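Long-range contacts in possible atls1-like light-inducible protein (Prochlorococcus marinus, PDB 2XCZ), which belongs to the macrophage migration inhibitory factor family, whose small alpha/beta subunits assemble into trimers, as three copies do here: residues T57-K63 with R94-E100; I4-V10 with T40-V46; L19-L23 with H83-L88; L30-P34 with S64-L68. All coordinates share one frame; numbering follows the deposited sequence.

Interaction 1 (T57-K63 with R94-E100)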
loop_
_atom_site.group_PDB
_atom_site.type_symbol
_atom_site.label_atom_id
_atom_site.label_comp_id
_atom_site.label_asym_id
_atom_site.label_seq_id
_atom_site.Cartn_x
_atom_site.Cartn_y
_atom_site.Cartn_z
ATOM N N THR A 57 16.091 2.542 5.278
ATOM C CA THR A 57 15.015 3.472 4.926
ATOM C C THR A 57 13.651 2.815 5.138
ATOM O O THR A 57 13.549 1.587 5.258
ATOM C CB THR A 57 15.171 4.009 3.501
ATOM O OG1 THR A 57 14.183 5.022 3.273
ATOM C CG2 THR A 57 15.020 2.906 2.472
ATOM N N CYS A 58 12.600 3.635 5.175
ATOM C CA CYS A 58 11.321 3.172 5.661
ATOM C C CYS A 58 10.193 3.970 5.002
ATOM O O CYS A 58 10.284 5.187 4.928
ATOM C CB CYS A 58 11.324 3.431 7.172
ATOM S SG CYS A 58 9.931 2.984 8.015
ATOM N N TYR A 59 9.158 3.284 4.501
ATOM C CA TYR A 59 7.912 3.965 4.124
ATOM C C TYR A 59 6.771 3.533 5.032
ATOM O O TYR A 59 6.527 2.343 5.201
ATOM C CB TYR A 59 7.505 3.700 2.668
ATOM C CG TYR A 59 6.161 4.336 2.346
ATOM C CD1 TYR A 59 6.008 5.722 2.376
ATOM C CD2 TYR A 59 5.038 3.543 2.073
ATOM C CE1 TYR A 59 4.775 6.311 2.123
ATOM C CE2 TYR A 59 3.779 4.124 1.815
ATOM C CZ TYR A 59 3.669 5.508 1.855
ATOM O OH TYR A 59 2.445 6.093 1.592
ATOM N N VAL A 60 6.030 4.500 5.560
ATOM C CA VAL A 60 4.896 4.185 6.428
ATOM C C VAL A 60 3.616 4.738 5.826
ATOM O O VAL A 60 3.599 5.871 5.372
ATOM C CB VAL A 60 5.076 4.838 7.814
ATOM C CG1 VAL A 60 3.950 4.400 8.783
ATOM C CG2 VAL A 60 6.465 4.497 8.395
ATOM N N GLU A 61 2.545 3.951 5.829
ATOM C CA GLU A 61 1.238 4.565 5.565
ATOM C C GLU A 61 0.389 4.612 6.823
ATOM O O GLU A 61 0.323 3.641 7.580
ATOM C CB GLU A 61 0.506 3.931 4.403
ATOM C CG GLU A 61 0.425 2.472 4.401
ATOM C CD GLU A 61 -0.576 1.957 3.359
ATOM O OE1 GLU A 61 -0.663 2.530 2.235
ATOM O OE2 GLU A 61 -1.257 0.971 3.670
ATOM N N VAL A 62 -0.193 5.781 7.062
ATOM C CA VAL A 62 -1.075 5.986 8.181
ATOM C C VAL A 62 -2.436 6.415 7.669
ATOM O O VAL A 62 -2.522 7.332 6.868
ATOM C CB VAL A 62 -0.536 7.062 9.149
ATOM C CG1 VAL A 62 -1.576 7.389 10.235
ATOM C CG2 VAL A 62 0.765 6.589 9.799
ATOM N N LYS A 63 -3.489 5.744 8.136
ATOM C CA LYS A 63 -4.860 6.146 7.807
ATOM C C LYS A 63 -5.691 6.251 9.073
ATOM O O LYS A 63 -5.476 5.540 10.050
ATOM C CB LYS A 63 -5.526 5.175 6.819
ATOM C CG LYS A 63 -4.796 5.019 5.494
ATOM C CD LYS A 63 -5.581 4.104 4.566
ATOM C CE LYS A 63 -4.824 3.818 3.274
ATOM N NZ LYS A 63 -4.333 5.055 2.577
ATOM N N ARG A 94 15.373 9.374 6.901
ATOM C CA ARG A 94 15.152 8.393 5.839
ATOM C C ARG A 94 13.783 7.709 5.964
ATOM O O ARG A 94 13.566 6.605 5.443
ATOM C CB ARG A 94 16.308 7.392 5.786
ATOM C CG ARG A 94 17.586 8.064 5.227
ATOM C CD ARG A 94 18.745 7.092 5.065
ATOM N NE ARG A 94 18.543 6.071 4.034
ATOM C CZ ARG A 94 18.659 6.265 2.720
ATOM N NH1 ARG A 94 18.469 5.239 1.896
ATOM N NH2 ARG A 94 18.958 7.466 2.222
ATOM N N ILE A 95 12.865 8.386 6.657
ATOM C CA ILE A 95 11.496 7.871 6.840
ATOM C C ILE A 95 10.478 8.775 6.154
ATOM O O ILE A 95 10.490 9.993 6.356
ATOM C CB ILE A 95 11.138 7.730 8.346
ATOM C CG1 ILE A 95 12.152 6.801 9.045
ATOM C CG2 ILE A 95 9.680 7.251 8.502
ATOM C CD1 ILE A 95 11.976 6.705 10.540
ATOM N N TYR A 96 9.624 8.174 5.320
ATOM C CA TYR A 96 8.479 8.873 4.734
ATOM C C TYR A 96 7.194 8.286 5.294
ATOM O O TYR A 96 7.101 7.076 5.517
ATOM C CB TYR A 96 8.455 8.683 3.220
ATOM C CG TYR A 96 9.201 9.710 2.401
ATOM C CD1 TYR A 96 9.741 10.851 2.982
ATOM C CD2 TYR A 96 9.293 9.571 1.019
ATOM C CE1 TYR A 96 10.394 11.819 2.208
ATOM C CE2 TYR A 96 9.953 10.519 0.244
ATOM C CZ TYR A 96 10.488 11.640 0.842
ATOM O OH TYR A 96 11.126 12.606 0.083
ATOM N N ILE A 97 6.206 9.154 5.500
ATOM C CA ILE A 97 4.884 8.735 5.938
ATOM C C ILE A 97 3.828 9.310 5.019
ATOM O O ILE A 97 3.739 10.549 4.858
ATOM C CB ILE A 97 4.577 9.151 7.406
ATOM C CG1 ILE A 97 5.681 8.667 8.367
ATOM C CG2 ILE A 97 3.221 8.600 7.834
ATOM C CD1 ILE A 97 5.589 9.317 9.746
ATOM N N GLY A 98 3.005 8.434 4.438
ATOM C CA GLY A 98 1.833 8.903 3.667
ATOM C C GLY A 98 0.590 8.835 4.535
ATOM O O GLY A 98 0.210 7.745 5.003
ATOM N N PHE A 99 -0.057 9.987 4.735
ATOM C CA PHE A 99 -1.282 10.073 5.549
ATOM C C PHE A 99 -2.540 10.136 4.683
ATOM O O PHE A 99 -2.527 10.749 3.612
ATOM C CB PHE A 99 -1.276 11.360 6.400
ATOM C CG PHE A 99 -0.291 11.353 7.530
ATOM C CD1 PHE A 99 -0.663 10.885 8.796
ATOM C CD2 PHE A 99 1.001 11.832 7.342
ATOM C CE1 PHE A 99 0.231 10.898 9.839
ATOM C CE2 PHE A 99 1.923 11.858 8.386
ATOM C CZ PHE A 99 1.550 11.376 9.645
ATOM N N GLU A 100 -3.638 9.561 5.177
ATOM C CA GLU A 100 -4.946 9.716 4.540
ATOM C C GLU A 100 -6.020 9.813 5.631
ATOM O O GLU A 100 -6.050 9.002 6.556
ATOM C CB GLU A 100 -5.232 8.528 3.619
ATOM C CG GLU A 100 -6.546 8.622 2.848
ATOM C CD GLU A 100 -6.677 7.529 1.799
ATOM O OE1 GLU A 100 -6.739 6.333 2.165
ATOM O OE2 GLU A 100 -6.707 7.865 0.596
HETATM O O HOH W 1 -2.285 6.374 3.981
#
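Cys58, Val60 and Val62 each give their N-H to one residue of 94-100 and take the N-H of another, the parallel-ladder pattern. Typical is Gly98 N to Val60 O, 2.8 Å. At the start of the ladder Arg94 O accepts twice, from Cys58 N and, at 2.8 Å, from Thr57 OG1; threonine's short side chain holds its hydroxyl beside the main chain.

The two strands are the outer elements of a beta-alpha-beta unit, and helix 72-88 packs on the face bearing Val60, Ile95, Ile97 and Phe99. Branched and aromatic residues suit this buried face. Val62 divides its branches, CG2 touching Ile97 CG2 at 3.7 Å and CG1 lying 3.9 Å from Phe99 CD1. On the other face Tyr96 CB meets the edge of the Tyr59 ring in plane, and Gly98, lacking a side chain, lets Tyr59 OH come to 3.5 Å from its CA. The Tyr96 ring leads away, and its OH bonds to Tyr37 O of the second subunit.

A salt bridge closes the far end: Lys63, bent at its last torsion (chi4 -51°), brings NZ to 2.8 Å from Glu100 OE1, 63° out of the carboxylate plane. A water links the same NZ to Gly98 O.

Interaction 2 (I4-V10 with T40-V46)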
loop_
_atom_site.group_PDB
_atom_site.type_symbol
_atom_site.label_atom_id
_atom_site.label_comp_id
_atom_site.label_asym_id
_atom_site.label_seq_id
_atom_site.Cartn_x
_atom_site.Cartn_y
_atom_site.Cartn_z
ATOM N N ILE A 4 -1.680 1.715 10.631
ATOM C CA ILE A 4 -0.290 2.053 10.342
ATOM C C ILE A 4 0.464 0.844 9.766
ATOM O O ILE A 4 0.685 -0.156 10.449
ATOM C CB ILE A 4 0.409 2.706 11.555
ATOM C CG1 ILE A 4 1.860 3.096 11.217
ATOM C CG2 ILE A 4 0.276 1.823 12.830
ATOM C CD1 ILE A 4 2.463 4.104 12.199
ATOM N N ASN A 5 0.860 0.968 8.499
ATOM C CA ASN A 5 1.580 -0.092 7.797
ATOM C C ASN A 5 3.012 0.372 7.540
ATOM O O ASN A 5 3.221 1.415 6.920
ATOM C CB ASN A 5 0.872 -0.406 6.468
ATOM C CG ASN A 5 -0.448 -1.137 6.645
ATOM O OD1 ASN A 5 -0.592 -2.030 7.494
ATOM N ND2 ASN A 5 -1.415 -0.783 5.803
ATOM N N ILE A 6 3.995 -0.384 8.030
ATOM C CA ILE A 6 5.399 -0.007 7.854
ATOM C C ILE A 6 6.066 -0.949 6.872
ATOM O O ILE A 6 5.935 -2.171 6.973
ATOM C CB ILE A 6 6.172 -0.029 9.200
ATOM C CG1 ILE A 6 5.514 0.897 10.243
ATOM C CG2 ILE A 6 7.620 0.416 8.999
ATOM C CD1 ILE A 6 5.885 0.526 11.694
ATOM N N GLN A 7 6.780 -0.370 5.918
ATOM C CA GLN A 7 7.554 -1.123 4.938
ATOM C C GLN A 7 9.015 -0.672 5.083
ATOM O O GLN A 7 9.349 0.493 4.827
ATOM C CB GLN A 7 6.984 -0.824 3.552
ATOM C CG GLN A 7 7.769 -1.331 2.366
ATOM C CD GLN A 7 7.450 -0.531 1.120
ATOM O OE1 GLN A 7 8.254 0.289 0.673
ATOM N NE2 GLN A 7 6.254 -0.737 0.571
ATOM N N ALA A 8 9.890 -1.579 5.516
ATOM C CA ALA A 8 11.261 -1.158 5.844
ATOM C C ALA A 8 12.295 -1.965 5.085
ATOM O O ALA A 8 12.043 -3.115 4.742
ATOM C CB ALA A 8 11.511 -1.236 7.359
ATOM N N SER A 9 13.451 -1.353 4.846
ATOM C CA SER A 9 14.540 -1.990 4.120
ATOM C C SER A 9 15.415 -2.883 5.000
ATOM O O SER A 9 16.088 -3.798 4.495
ATOM C CB SER A 9 15.407 -0.941 3.418
ATOM O OG SER A 9 16.169 -0.191 4.354
ATOM N N VAL A 10 15.404 -2.619 6.304
ATOM C CA VAL A 10 16.254 -3.366 7.253
ATOM C C VAL A 10 15.766 -4.809 7.433
ATOM O O VAL A 10 14.616 -5.127 7.146
ATOM C CB VAL A 10 16.337 -2.671 8.633
ATOM C CG1 VAL A 10 16.918 -1.273 8.508
ATOM C CG2 VAL A 10 14.975 -2.645 9.311
ATOM N N THR A 40 -1.997 -2.463 12.863
ATOM C CA THR A 40 -0.598 -2.158 12.534
ATOM C C THR A 40 0.028 -3.292 11.731
ATOM O O THR A 40 -0.430 -4.433 11.789
ATOM C CB THR A 40 0.302 -1.913 13.800
ATOM O OG1 THR A 40 0.660 -3.168 14.395
ATOM C CG2 THR A 40 -0.390 -1.031 14.854
ATOM N N SER A 41 1.070 -2.967 10.981
ATOM C CA SER A 41 1.894 -4.000 10.342
ATOM C C SER A 41 3.339 -3.563 10.164
ATOM O O SER A 41 3.645 -2.365 10.117
ATOM C CB SER A 41 1.308 -4.411 8.987
ATOM O OG SER A 41 1.435 -3.390 8.027
ATOM N N LEU A 42 4.224 -4.558 10.062
ATOM C CA LEU A 42 5.642 -4.326 9.796
ATOM C C LEU A 42 6.168 -5.349 8.800
ATOM O O LEU A 42 6.255 -6.556 9.099
ATOM C CB LEU A 42 6.457 -4.413 11.097
ATOM C CG LEU A 42 7.984 -4.265 10.964
ATOM C CD1 LEU A 42 8.382 -2.917 10.353
ATOM C CD2 LEU A 42 8.663 -4.494 12.319
ATOM N N GLN A 43 6.518 -4.854 7.618
ATOM C CA GLN A 43 7.144 -5.672 6.589
ATOM C C GLN A 43 8.591 -5.233 6.407
ATOM O O GLN A 43 8.873 -4.158 5.852
ATOM C CB GLN A 43 6.377 -5.570 5.268
ATOM C CG GLN A 43 6.906 -6.489 4.164
ATOM C CD GLN A 43 6.975 -7.944 4.596
ATOM O OE1 GLN A 43 6.026 -8.478 5.169
ATOM N NE2 GLN A 43 8.105 -8.592 4.327
ATOM N N CYS A 44 9.512 -6.064 6.888
ATOM C CA CYS A 44 10.936 -5.784 6.741
ATOM C C CYS A 44 11.535 -6.520 5.531
ATOM O O CYS A 44 10.845 -7.301 4.850
ATOM C CB CYS A 44 11.682 -6.177 8.022
ATOM S SG CYS A 44 11.309 -5.148 9.456
ATOM N N GLY A 45 12.817 -6.260 5.278
ATOM C CA GLY A 45 13.568 -6.903 4.211
ATOM C C GLY A 45 13.183 -6.540 2.785
ATOM O O GLY A 45 13.499 -7.268 1.845
ATOM N N VAL A 46 12.503 -5.410 2.614
ATOM C CA VAL A 46 12.066 -4.960 1.297
ATOM C C VAL A 46 13.176 -4.148 0.616
ATOM O O VAL A 46 13.714 -3.202 1.203
ATOM C CB VAL A 46 10.812 -4.067 1.427
ATOM C CG1 VAL A 46 10.310 -3.634 0.050
ATOM C CG2 VAL A 46 9.727 -4.789 2.211
HETATM O O HOH W 2 3.498 -3.386 6.198
HETATM O O HOH W 3 16.221 -4.159 1.898
#
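Residues Ile4 to Ala8 run parallel to Thr40 to Gln43, their short axes 7° apart, and main-chain bonds alternate along them from Ser41 N to Ile4 O through Ala8 N to Gln43 O, the last at 2.8 Å. Beyond the strands, two more main-chain bonds join the segments: Val46 N gives to Ala8 O, and Gly45 N to Val10 O at 2.8 Å. Glycine suits this corner because its phi is positive (69°).

On one face the side chains are polar. Ser41 OG gives its proton to Asn5 OD1 across a very short 2.5 Å, a value to be read with some caution. Asn5 uses both ends of its amide, and the bond from ND2 to Glu61 OE2 on the neighbouring strand probably does most to fix the rotation of the group. A water donates to both Ser41 OG and Ile6 O. Further along, the Gln7 side chain crosses that of Val46 at about a right angle, Gln7 CG 4.0 Å from Val46 CG2.

The other face is largely apolar and faces the helices. With Ile6 CG2 set anti to the backbone N, the branch reaches Leu42 CD1 at 3.7 Å. Ile4 CG2 and Thr40 CG2 meet methyl to methyl at 3.6 Å, so threonine spends its methyl on the sheet partner while its OG1 bonds to Thr49 of the third subunit.

Two parallel neighbours joined through helix 16-31 form a beta-alpha-beta unit, and strand 39-43 at its rim pairs antiparallel with a strand of the third subunit, as in the trimers of the macrophage migration inhibitory factor family.

Interaction 3 (L19-L23 with H83-L88)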
loop_
_atom_site.group_PDB
_atom_site.type_symbol
_atom_site.label_atom_id
_atom_site.label_comp_id
_atom_site.label_asym_id
_atom_site.label_seq_id
_atom_site.Cartn_x
_atom_site.Cartn_y
_atom_site.Cartn_z
ATOM N N LEU A 19 7.284 -4.321 19.332
ATOM C CA LEU A 19 7.432 -3.043 18.639
ATOM C C LEU A 19 6.070 -2.523 18.147
ATOM O O LEU A 19 5.729 -1.352 18.367
ATOM C CB LEU A 19 8.392 -3.232 17.459
ATOM C CG LEU A 19 8.871 -2.124 16.528
ATOM C CD1 LEU A 19 10.052 -2.650 15.729
ATOM C CD2 LEU A 19 7.770 -1.658 15.591
ATOM N N LEU A 20 5.306 -3.392 17.482
ATOM C CA LEU A 20 3.990 -3.021 16.948
ATOM C C LEU A 20 2.972 -2.775 18.057
ATOM O O LEU A 20 2.169 -1.841 17.978
ATOM C CB LEU A 20 3.478 -4.098 15.988
ATOM C CG LEU A 20 4.215 -4.195 14.640
ATOM C CD1 LEU A 20 3.693 -5.381 13.831
ATOM C CD2 LEU A 20 4.121 -2.900 13.813
ATOM N N GLN A 21 3.009 -3.598 19.106
ATOM C CA GLN A 21 2.098 -3.404 20.228
ATOM C C GLN A 21 2.331 -2.064 20.925
ATOM O O GLN A 21 1.390 -1.360 21.289
ATOM C CB GLN A 21 2.240 -4.561 21.226
ATOM C CG GLN A 21 1.625 -5.864 20.743
ATOM C CD GLN A 21 2.062 -7.053 21.587
ATOM O OE1 GLN A 21 3.256 -7.329 21.731
ATOM N NE2 GLN A 21 1.095 -7.775 22.127
ATOM N N GLU A 22 3.596 -1.705 21.099
ATOM C CA GLU A 22 3.931 -0.424 21.693
ATOM C C GLU A 22 3.483 0.725 20.788
ATOM O O GLU A 22 2.870 1.678 21.254
ATOM C CB GLU A 22 5.420 -0.343 21.980
ATOM C CG GLU A 22 5.821 0.902 22.754
ATOM C CD GLU A 22 7.323 1.073 22.849
ATOM O OE1 GLU A 22 7.779 2.228 22.982
ATOM O OE2 GLU A 22 8.052 0.065 22.777
ATOM N N LEU A 23 3.787 0.625 19.496
ATOM C CA LEU A 23 3.292 1.595 18.522
ATOM C C LEU A 23 1.752 1.733 18.518
ATOM O O LEU A 23 1.214 2.845 18.393
ATOM C CB LEU A 23 3.826 1.240 17.128
ATOM C CG LEU A 23 3.435 2.170 15.981
ATOM C CD1 LEU A 23 3.832 3.610 16.273
ATOM C CD2 LEU A 23 4.041 1.677 14.673
ATOM N N HIS A 83 9.759 6.324 17.070
ATOM C CA HIS A 83 9.588 4.909 17.401
ATOM C C HIS A 83 10.415 4.033 16.453
ATOM O O HIS A 83 11.101 3.097 16.880
ATOM C CB HIS A 83 8.102 4.529 17.339
ATOM C CG HIS A 83 7.795 3.208 17.971
ATOM N ND1 HIS A 83 7.716 3.042 19.337
ATOM C CD2 HIS A 83 7.560 1.989 17.425
ATOM C CE1 HIS A 83 7.450 1.775 19.607
ATOM N NE2 HIS A 83 7.341 1.117 18.463
ATOM N N ILE A 84 10.376 4.360 15.159
ATOM C CA ILE A 84 11.103 3.586 14.164
ATOM C C ILE A 84 12.630 3.764 14.273
ATOM O O ILE A 84 13.380 2.802 14.132
ATOM C CB ILE A 84 10.569 3.844 12.731
ATOM C CG1 ILE A 84 9.148 3.271 12.613
ATOM C CG2 ILE A 84 11.512 3.232 11.700
ATOM C CD1 ILE A 84 8.370 3.741 11.401
ATOM N N GLU A 85 13.070 4.993 14.530
ATOM C CA GLU A 85 14.474 5.312 14.776
ATOM C C GLU A 85 15.028 4.465 15.910
ATOM O O GLU A 85 16.072 3.834 15.774
ATOM C CB GLU A 85 14.615 6.771 15.190
ATOM C CG GLU A 85 14.980 7.723 14.096
ATOM C CD GLU A 85 15.774 8.913 14.615
ATOM O OE1 GLU A 85 16.571 9.478 13.847
ATOM O OE2 GLU A 85 15.597 9.283 15.801
ATOM N N GLN A 86 14.303 4.475 17.024
ATOM C CA GLN A 86 14.691 3.767 18.250
ATOM C C GLN A 86 14.718 2.239 18.068
ATOM O O GLN A 86 15.678 1.572 18.475
ATOM C CB GLN A 86 13.734 4.181 19.379
ATOM C CG GLN A 86 13.860 3.435 20.697
ATOM C CD GLN A 86 14.706 4.186 21.701
ATOM O OE1 GLN A 86 14.182 4.819 22.624
ATOM N NE2 GLN A 86 16.021 4.135 21.522
ATOM N N ASN A 87 13.680 1.696 17.434
ATOM C CA ASN A 87 13.467 0.255 17.382
ATOM C C ASN A 87 14.024 -0.462 16.149
ATOM O O ASN A 87 14.369 -1.647 16.223
ATOM C CB ASN A 87 11.979 -0.041 17.555
ATOM C CG ASN A 87 11.508 0.209 18.975
ATOM O OD1 ASN A 87 11.725 -0.622 19.856
ATOM N ND2 ASN A 87 10.859 1.342 19.204
ATOM N N LEU A 88 14.130 0.249 15.031
ATOM C CA LEU A 88 14.665 -0.347 13.801
ATOM C C LEU A 88 16.008 0.227 13.379
ATOM O O LEU A 88 16.626 -0.286 12.455
ATOM C CB LEU A 88 13.656 -0.241 12.642
ATOM C CG LEU A 88 12.322 -0.952 12.862
ATOM C CD1 LEU A 88 11.382 -0.666 11.690
ATOM C CD2 LEU A 88 12.543 -2.457 13.061
HETATM O O HOH W 4 10.370 1.816 21.980
HETATM O O HOH W 5 9.250 -1.764 21.170
#
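His83 reaches from helix 72-88 to Leu19, Glu22 and Leu23 of helix 16-31, across two nearly antiparallel helices (159° between the short segments) that lie together on one side of the sheet, the alpha layer of this alpha/beta fold. Its CB points toward the other helix, and CG, placed anti to the backbone N (chi1 -166°), carries the imidazole between the two helices. His83 CD2 rests 3.8 Å from Leu23 CB. His83 ND1 comes no nearer than 3.7 Å to Glu22 OE1. His83 CE1 lies 3.3 Å from Glu22 CD, the carboxylate standing perpendicular to the ring; this negative charge, which also pairs with Lys26, would probably polarise the ring.

At the tip His83 NE2 gives its hydrogen to Leu19 O at 3.0 Å. That oxygen already takes Leu23 N of its own helix, from the opposite face of its plane, so histidine serves here as a second donor to a helical carbonyl. Leu23 CA covers one ring face toward the rim, while Asn87 ND2 sits 3.4 Å above the centre of the other and bonds to His83 O. Two waters join Glu22 to the Asn87 amide. Leu19 and Asn87 slide past each other in opposite directions, Leu19 CD1 touching both Asn87 CB and Leu88 CD2 at 3.7 Å.

Interaction 4 (L30-P34 with S64-L68). With PEG (di(hydroxyethyl)ether), chain B.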
loop_
_atom_site.group_PDB
_atom_site.type_symbol
_atom_site.label_atom_id
_atom_site.label_comp_id
_atom_site.label_asym_id
_atom_site.label_seq_id
_atom_site.Cartn_x
_atom_site.Cartn_y
_atom_site.Cartn_z
ATOM N N LEU A 30 -2.541 9.036 21.100
ATOM C CA LEU A 30 -2.339 10.282 20.368
ATOM C C LEU A 30 -3.552 10.678 19.527
ATOM O O LEU A 30 -3.942 11.858 19.496
ATOM C CB LEU A 30 -1.070 10.222 19.502
ATOM C CG LEU A 30 -0.739 11.451 18.638
ATOM C CD1 LEU A 30 -0.684 12.742 19.478
ATOM C CD2 LEU A 30 0.570 11.252 17.871
ATOM N N LEU A 31 -4.147 9.700 18.841
ATOM C CA LEU A 31 -5.307 9.964 17.985
ATOM C C LEU A 31 -6.638 10.041 18.737
ATOM O O LEU A 31 -7.669 10.392 18.154
ATOM C CB LEU A 31 -5.392 8.928 16.865
ATOM C CG LEU A 31 -4.227 8.927 15.874
ATOM C CD1 LEU A 31 -4.512 7.884 14.801
ATOM C CD2 LEU A 31 -4.027 10.304 15.251
ATOM N N GLY A 32 -6.627 9.692 20.019
ATOM C CA GLY A 32 -7.866 9.672 20.796
ATOM C C GLY A 32 -8.833 8.584 20.330
ATOM O O GLY A 32 -10.055 8.757 20.388
ATOM N N LYS A 33 -8.283 7.468 19.860
ATOM C CA LYS A 33 -9.073 6.320 19.422
ATOM C C LYS A 33 -8.910 5.154 20.389
ATOM O O LYS A 33 -7.819 4.946 20.929
ATOM C CB LYS A 33 -8.629 5.881 18.022
ATOM C CG LYS A 33 -8.829 6.926 16.953
ATOM C CD LYS A 33 -10.055 6.642 16.115
ATOM C CE LYS A 33 -10.187 7.655 14.997
ATOM N NZ LYS A 33 -11.233 7.252 14.002
ATOM N N PRO A 34 -9.993 4.381 20.611
ATOM C CA PRO A 34 -9.853 3.137 21.354
ATOM C C PRO A 34 -8.840 2.236 20.649
ATOM O O PRO A 34 -8.907 2.083 19.408
ATOM C CB PRO A 34 -11.256 2.504 21.277
ATOM C CG PRO A 34 -12.176 3.593 20.882
ATOM C CD PRO A 34 -11.360 4.569 20.081
ATOM N N SER A 64 -6.660 7.158 9.044
ATOM C CA SER A 64 -7.591 7.298 10.145
ATOM C C SER A 64 -8.892 7.866 9.616
ATOM O O SER A 64 -8.892 8.589 8.608
ATOM C CB SER A 64 -7.026 8.261 11.195
ATOM O OG SER A 64 -7.851 8.274 12.348
ATOM N N ILE A 65 -9.999 7.522 10.281
ATOM C CA ILE A 65 -11.249 8.223 10.060
ATOM C C ILE A 65 -11.178 9.460 10.954
ATOM O O ILE A 65 -11.357 9.383 12.174
ATOM C CB ILE A 65 -12.495 7.350 10.374
ATOM C CG1 ILE A 65 -12.577 6.146 9.431
ATOM C CG2 ILE A 65 -13.773 8.195 10.240
ATOM C CD1 ILE A 65 -13.610 5.107 9.861
ATOM N N GLY A 66 -10.896 10.593 10.329
ATOM C CA GLY A 66 -10.608 11.828 11.034
ATOM C C GLY A 66 -9.403 11.710 11.956
ATOM O O GLY A 66 -8.551 10.825 11.781
ATOM N N ALA A 67 -9.337 12.629 12.920
ATOM C CA ALA A 67 -8.300 12.672 13.959
ATOM C C ALA A 67 -6.932 13.120 13.437
ATOM O O ALA A 67 -5.922 12.961 14.125
ATOM C CB ALA A 67 -8.200 11.339 14.699
ATOM N N LEU A 68 -6.916 13.681 12.232
ATOM C CA LEU A 68 -5.674 14.132 11.611
ATOM C C LEU A 68 -5.722 15.631 11.315
ATOM O O LEU A 68 -5.147 16.105 10.339
ATOM C CB LEU A 68 -5.377 13.310 10.331
ATOM C CG LEU A 68 -5.154 11.805 10.558
ATOM C CD1 LEU A 68 -5.048 11.076 9.231
ATOM C CD2 LEU A 68 -3.896 11.567 11.403
HETATM C C1 PEG B . -13.487 4.595 15.454
HETATM O O1 PEG B . -13.557 6.030 15.474
HETATM C C2 PEG B . -13.396 4.100 14.014
HETATM O O2 PEG B . -12.206 4.584 13.373
HETATM C C3 PEG B . -11.443 3.490 12.874
HETATM C C4 PEG B . -10.590 3.981 11.719
HETATM O O4 PEG B . -9.682 4.955 12.226
#
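Lys33 NZ is gripped from several directions: Ile65 O takes a hydrogen bond at 2.8 Å, met in the carbonyl plane on a lone pair, and a di(hydroxyethyl)ether molecule curls round the ammonium with O2 at 2.9 Å and O1 at 3.0 Å, its O4 adding only a weak bond. The lysine follows the Schellman motif that ends helix 16-31, where Gly32 takes the positive phi for which glycine is suited, and the chain then turns so that Lys33 faces the loop between strand 58-64 and helix 72-88. A bend at chi2 (-102°) turns the long side chain toward that loop, and CE passes Ser64 OG on the way. The ether, probably left from the crystallisation liquor, is held from the loop side as well, Ile65 N giving to its O4 at 3.2 Å in a nearly straight bond, while Ile65 CG1 and CD1 pack against ether carbon C4.

The loop is braced from within. Ser64 OG bonds to Gly66 O at 2.7 Å, a job for a short hydroxyl, and Gly66 N bonds to Asp101. Positive phi suits Gly66; Ala67 adopts it too, which is unusual for a residue with a CB. The small Ala67 side chain fits closely against the end of the helix, with CB 3.6 Å from Leu31 O.

Leu31 supplies the apolar part of the contact, close to Ala67 O, which accepts a bond from Arg72. One methyl, Leu31 CD2, lies 3.5 Å from that Ala67 O and 4.1 Å from Leu68 CD2.

In the fold
Interactions 1 and 2, with centres about 10 Å apart, lie in one mixed sheet. Each closes a beta-alpha-beta unit, interaction 2 before interaction 1 along the chain, and the central strands 3-8 and 58-64 run antiparallel beside each other. Interaction 3 sets the connecting helices side by side; Leu23 packs on Ile4 and Ile6 of interaction 2, and Ile84 on Cys58, Val60 and Ile95 of interaction 1. Interaction 4, about 19 Å from interaction 3 between centres, ties the far end of helix 16-31 to the loop after strand 58-64. Its segments both fall between those of interaction 3, and the segments of each alternate with those of interactions 1 and 2. Outer strands 39-43 and 95-101 continue the sheet across the interfaces, helping join the trimer.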